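Local structure of Ent-copalyl diphosphate synthase (Streptomyces platensis, 5BP8) at residues W383-M395 with S420-A432. The protein is a bacterial terpene-cyclase-type protein, mainly helical, with a domain related to the C-terminal domain of squalene-hopene cyclase. Residues are numbered along the deposited sequence; the frame is centred on the assembly and turned at random. Where two conformers were deposited one is given.
Sequences WLLDNQLPDGSWM and SARAAVDRAAAWA
L385, in the last turn of helix 370-386, packs its two methyl groups against A421 and A424, at the start of helix 422-435: L385 CD2 presses on A424 CB at 3.3 Å, tighter than usual for two carbons, while CD1 rests on A421 CB at 3.8 Å. Farther along the helix, A428 CB meets the rim of the W394 indole, near the ring plane, 4.0 Å from W394 CZ3. One face of that indole lies over Q388 CG, and its NE1 donates to L384 O; the Q388-to-W394 sequence matches the QW motif of triterpene cyclases. At the far end S393 CB sits over the W431 five-membered ring, 3.6 Å from its centroid, in a CH-pi contact.

The polar edge begins with Q388. Its CG is anti to the backbone N (chi1 -172°) and the chain beyond is extended, which carries the amide across to the helix. Q388 NE2 donates to A424 O (2.9 Å) and, within its own segment, to G392 O, both nearly straight. A424 O still receives the helical bond from A428 N, on the opposite face of its carbonyl plane. Q388 OE1 lies over one face of the R427 guanidinium, 3.0 Å from R427 NH2 but at a poor angle for a hydrogen bond. Toward the exposed rim, D391 OD1 accepts from S393 N in an Asx turn and from S393 OG (2.6 Å), while one water joins D391 OD2 to W431 NE1 and another bridges D391 O and R427 O.

With both NE2 hydrogens on main-chain carbonyls, Q388 ties the type I turn L389-G392 to the first turn of helix 422-435.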
loop_
_atom_site.group_PDB
_atom_site.type_symbol
_atom_site.label_atom_id
_atom_site.label_comp_id
_atom_site.label_asym_id
_atom_site.label_seq_id
_atom_site.Cartn_x
_atom_site.Cartn_y
_atom_site.Cartn_z
ATOM N N TRP A 383 -23.167 -1.799 10.000
ATOM C CA TRP A 383 -21.829 -2.014 10.500
ATOM C C TRP A 383 -20.930 -0.782 10.332
ATOM O O TRP A 383 -20.199 -0.436 11.263
ATOM C CB TRP A 383 -21.221 -3.222 9.786
ATOM C CG TRP A 383 -19.953 -3.674 10.350
ATOM C CD1 TRP A 383 -19.759 -4.485 11.414
ATOM C CD2 TRP A 383 -18.655 -3.322 9.865
ATOM N NE1 TRP A 383 -18.420 -4.679 11.621
ATOM C CE2 TRP A 383 -17.718 -3.961 10.687
ATOM C CE3 TRP A 383 -18.208 -2.523 8.814
ATOM C CZ2 TRP A 383 -16.338 -3.842 10.487
ATOM C CZ3 TRP A 383 -16.828 -2.403 8.613
ATOM C CH2 TRP A 383 -15.925 -3.048 9.452
ATOM N N LEU A 384 -20.966 -0.139 9.166
ATOM C CA LEU A 384 -20.151 1.068 8.944
ATOM C C LEU A 384 -20.547 2.170 9.891
ATOM O O LEU A 384 -19.711 2.829 10.491
ATOM C CB LEU A 384 -20.261 1.574 7.516
ATOM C CG LEU A 384 -19.573 0.716 6.452
ATOM C CD1 LEU A 384 -19.964 1.221 5.084
ATOM C CD2 LEU A 384 -18.067 0.797 6.650
ATOM N N LEU A 385 -21.853 2.369 10.036
ATOM C CA LEU A 385 -22.353 3.311 11.021
ATOM C C LEU A 385 -21.905 3.004 12.451
ATOM O O LEU A 385 -21.483 3.913 13.165
ATOM C CB LEU A 385 -23.891 3.375 10.933
ATOM C CG LEU A 385 -24.347 3.901 9.569
ATOM C CD1 LEU A 385 -25.863 3.692 9.316
ATOM C CD2 LEU A 385 -23.974 5.366 9.464
ATOM N N ASP A 386 -21.943 1.739 12.848
ATOM C CA ASP A 386 -21.571 1.360 14.197
ATOM C C ASP A 386 -20.051 1.492 14.450
ATOM O O ASP A 386 -19.626 1.620 15.590
ATOM C CB ASP A 386 -22.024 -0.077 14.471
ATOM C CG ASP A 386 -23.539 -0.262 14.334
ATOM O OD1 ASP A 386 -23.975 -1.432 14.340
ATOM O OD2 ASP A 386 -24.290 0.736 14.197
ATOM N N ASN A 387 -19.247 1.438 13.382
ATOM C CA ASN A 387 -17.792 1.541 13.508
ATOM C C ASN A 387 -17.207 2.932 13.298
ATOM O O ASN A 387 -15.978 3.091 13.354
ATOM C CB ASN A 387 -17.120 0.512 12.601
ATOM C CG ASN A 387 -17.173 -0.872 13.208
ATOM O OD1 ASN A 387 -16.299 -1.254 13.976
ATOM N ND2 ASN A 387 -18.222 -1.617 12.902
ATOM N N GLN A 388 -18.071 3.935 13.091
ATOM C CA GLN A 388 -17.648 5.327 13.041
ATOM C C GLN A 388 -17.149 5.735 14.427
ATOM O O GLN A 388 -17.794 5.432 15.436
ATOM C CB GLN A 388 -18.786 6.269 12.625
ATOM C CG GLN A 388 -18.358 7.714 12.358
ATOM C CD GLN A 388 -19.469 8.586 11.791
ATOM O OE1 GLN A 388 -20.635 8.323 12.032
ATOM N NE2 GLN A 388 -19.113 9.646 11.057
ATOM N N LEU A 389 -16.029 6.449 14.470
ATOM C CA LEU A 389 -15.461 6.884 15.751
ATOM C C LEU A 389 -16.254 8.074 16.324
ATOM O O LEU A 389 -16.932 8.809 15.594
ATOM C CB LEU A 389 -13.953 7.218 15.596
ATOM C CG LEU A 389 -13.140 6.044 15.035
ATOM C CD1 LEU A 389 -11.746 6.474 14.583
ATOM C CD2 LEU A 389 -13.040 4.934 16.068
ATOM N N PRO A 390 -16.153 8.286 17.650
ATOM C CA PRO A 390 -16.899 9.380 18.248
ATOM C C PRO A 390 -16.642 10.737 17.574
ATOM O O PRO A 390 -17.554 11.534 17.503
ATOM C CB PRO A 390 -16.446 9.383 19.708
ATOM C CG PRO A 390 -15.856 8.030 19.954
ATOM C CD PRO A 390 -15.452 7.448 18.638
ATOM N N ASP A 391 -15.441 10.984 17.040
ATOM C CA ASP A 391 -15.182 12.270 16.412
ATOM C C ASP A 391 -15.701 12.426 14.981
ATOM O O ASP A 391 -15.555 13.507 14.383
ATOM C CB ASP A 391 -13.682 12.653 16.499
ATOM C CG ASP A 391 -12.783 11.792 15.632
ATOM O OD1 ASP A 391 -13.246 10.845 14.918
ATOM O OD2 ASP A 391 -11.563 12.074 15.646
ATOM N N GLY A 392 -16.310 11.378 14.428
ATOM C CA GLY A 392 -16.861 11.439 13.084
ATOM C C GLY A 392 -16.006 10.778 12.028
ATOM O O GLY A 392 -16.423 10.601 10.877
ATOM N N SER A 393 -14.804 10.383 12.414
ATOM C CA SER A 393 -13.885 9.759 11.474
ATOM C C SER A 393 -14.047 8.251 11.455
ATOM O O SER A 393 -14.752 7.677 12.292
ATOM C CB SER A 393 -12.445 10.135 11.855
ATOM O OG SER A 393 -12.037 9.463 13.028
ATOM N N TRP A 394 -13.367 7.603 10.497
ATOM C CA TRP A 394 -13.141 6.170 10.554
ATOM C C TRP A 394 -11.622 5.947 10.430
ATOM O O TRP A 394 -10.912 6.851 10.038
ATOM C CB TRP A 394 -13.810 5.418 9.389
ATOM C CG TRP A 394 -15.309 5.179 9.505
ATOM C CD1 TRP A 394 -15.930 4.038 9.927
ATOM C CD2 TRP A 394 -16.342 6.076 9.109
ATOM N NE1 TRP A 394 -17.303 4.189 9.854
ATOM C CE2 TRP A 394 -17.576 5.420 9.324
ATOM C CE3 TRP A 394 -16.350 7.379 8.603
ATOM C CZ2 TRP A 394 -18.819 6.043 9.064
ATOM C CZ3 TRP A 394 -17.568 7.984 8.315
ATOM C CH2 TRP A 394 -18.793 7.317 8.559
HETATM N N MSE A 395 -11.174 4.749 10.768
HETATM C CA MSE A 395 -9.804 4.298 10.476
HETATM C C MSE A 395 -9.943 2.986 9.750
HETATM O O MSE A 395 -10.922 2.256 9.945
HETATM C CB MSE A 395 -9.015 4.061 11.757
HETATM C CG MSE A 395 -8.249 5.271 12.285
HETATM SE SE MSE A 395 -6.921 6.002 11.015
HETATM C CE MSE A 395 -5.375 4.800 10.937
ATOM N N SER A 420 -31.070 6.879 6.973
ATOM C CA SER A 420 -30.634 6.549 8.335
ATOM C C SER A 420 -29.155 6.859 8.543
ATOM O O SER A 420 -28.722 7.069 9.684
ATOM C CB SER A 420 -30.914 5.066 8.662
ATOM O OG SER A 420 -30.033 4.193 7.957
ATOM N N ALA A 421 -28.392 6.887 7.436
ATOM C CA ALA A 421 -26.940 7.067 7.479
ATOM C C ALA A 421 -26.471 8.508 7.300
ATOM O O ALA A 421 -25.254 8.785 7.407
ATOM C CB ALA A 421 -26.275 6.172 6.431
ATOM N N ARG A 422 -27.406 9.434 7.097
ATOM C CA ARG A 422 -27.057 10.832 6.787
ATOM C C ARG A 422 -26.421 11.591 7.978
ATOM O O ARG A 422 -25.608 12.500 7.772
ATOM C CB ARG A 422 -28.285 11.606 6.270
ATOM C CG ARG A 422 -28.000 13.032 5.795
ATOM C CD ARG A 422 -27.072 13.065 4.575
ATOM N NE ARG A 422 -26.148 14.206 4.600
ATOM C CZ ARG A 422 -25.342 14.562 3.594
ATOM N NH1 ARG A 422 -25.311 13.874 2.438
ATOM N NH2 ARG A 422 -24.553 15.626 3.754
ATOM N N ALA A 423 -26.802 11.232 9.205
ATOM C CA ALA A 423 -26.209 11.846 10.400
ATOM C C ALA A 423 -24.696 11.590 10.435
ATOM O O ALA A 423 -23.903 12.484 10.741
ATOM C CB ALA A 423 -26.849 11.297 11.667
ATOM N N ALA A 424 -24.329 10.349 10.153
ATOM C CA ALA A 424 -22.931 9.936 10.145
ATOM C C ALA A 424 -22.119 10.669 9.078
ATOM O O ALA A 424 -20.965 11.073 9.303
ATOM C CB ALA A 424 -22.845 8.443 9.939
ATOM N N VAL A 425 -22.704 10.811 7.899
ATOM C CA VAL A 425 -22.063 11.557 6.835
ATOM C C VAL A 425 -21.810 13.001 7.250
ATOM O O VAL A 425 -20.721 13.540 7.000
ATOM C CB VAL A 425 -22.889 11.529 5.537
ATOM C CG1 VAL A 425 -22.324 12.528 4.541
ATOM C CG2 VAL A 425 -22.937 10.114 4.962
ATOM N N ASP A 426 -22.796 13.647 7.890
ATOM C CA ASP A 426 -22.601 15.018 8.338
ATOM C C ASP A 426 -21.507 15.113 9.406
ATOM O O ASP A 426 -20.775 16.085 9.436
ATOM C CB ASP A 426 -23.894 15.627 8.908
ATOM C CG ASP A 426 -24.991 15.762 7.879
ATOM O OD1 ASP A 426 -24.691 15.829 6.669
ATOM O OD2 ASP A 426 -26.176 15.825 8.286
ATOM N N ARG A 427 -21.427 14.116 10.289
ATOM C CA ARG A 427 -20.403 14.099 11.335
ATOM C C ARG A 427 -19.004 13.953 10.711
ATOM O O ARG A 427 -18.038 14.513 11.219
ATOM C CB ARG A 427 -20.607 12.934 12.295
ATOM C CG ARG A 427 -21.780 13.072 13.264
ATOM C CD ARG A 427 -21.467 12.226 14.489
ATOM N NE ARG A 427 -21.985 10.861 14.421
ATOM C CZ ARG A 427 -21.349 9.769 14.858
ATOM N NH1 ARG A 427 -20.092 9.814 15.338
ATOM N NH2 ARG A 427 -21.962 8.591 14.757
ATOM N N ALA A 428 -18.918 13.179 9.634
ATOM C CA ALA A 428 -17.657 13.064 8.857
ATOM C C ALA A 428 -17.251 14.405 8.224
ATOM O O ALA A 428 -16.068 14.817 8.270
ATOM C CB ALA A 428 -17.774 11.985 7.795
ATOM N N ALA A 429 -18.202 15.109 7.633
ATOM C CA ALA A 429 -17.926 16.427 7.045
ATOM C C ALA A 429 -17.530 17.454 8.122
ATOM O O ALA A 429 -16.658 18.290 7.897
ATOM C CB ALA A 429 -19.129 16.929 6.240
ATOM N N ALA A 430 -18.156 17.373 9.293
ATOM C CA ALA A 430 -17.766 18.204 10.418
ATOM C C ALA A 430 -16.306 17.938 10.834
ATOM O O ALA A 430 -15.567 18.874 11.159
ATOM C CB ALA A 430 -18.691 17.974 11.593
ATOM N N TRP A 431 -15.935 16.662 10.864
ATOM C CA TRP A 431 -14.565 16.254 11.186
ATOM C C TRP A 431 -13.580 16.784 10.154
ATOM O O TRP A 431 -12.478 17.258 10.492
ATOM C CB TRP A 431 -14.498 14.733 11.301
ATOM C CG TRP A 431 -13.141 14.189 11.559
ATOM C CD1 TRP A 431 -12.518 14.091 12.760
ATOM C CD2 TRP A 431 -12.237 13.652 10.591
ATOM N NE1 TRP A 431 -11.278 13.500 12.612
ATOM C CE2 TRP A 431 -11.072 13.241 11.289
ATOM C CE3 TRP A 431 -12.292 13.473 9.212
ATOM C CZ2 TRP A 431 -9.978 12.655 10.646
ATOM C CZ3 TRP A 431 -11.202 12.887 8.575
ATOM C CH2 TRP A 431 -10.070 12.483 9.296
ATOM N N ALA A 432 -13.975 16.736 8.894
ATOM C CA ALA A 432 -13.177 17.334 7.854
ATOM C C ALA A 432 -12.944 18.816 8.096
ATOM O O ALA A 432 -11.823 19.286 8.009
ATOM C CB ALA A 432 -13.789 17.092 6.477
HETATM O O HOH W 1 -18.262 15.119 14.080
HETATM O O HOH W 2 -9.151 12.607 14.405
#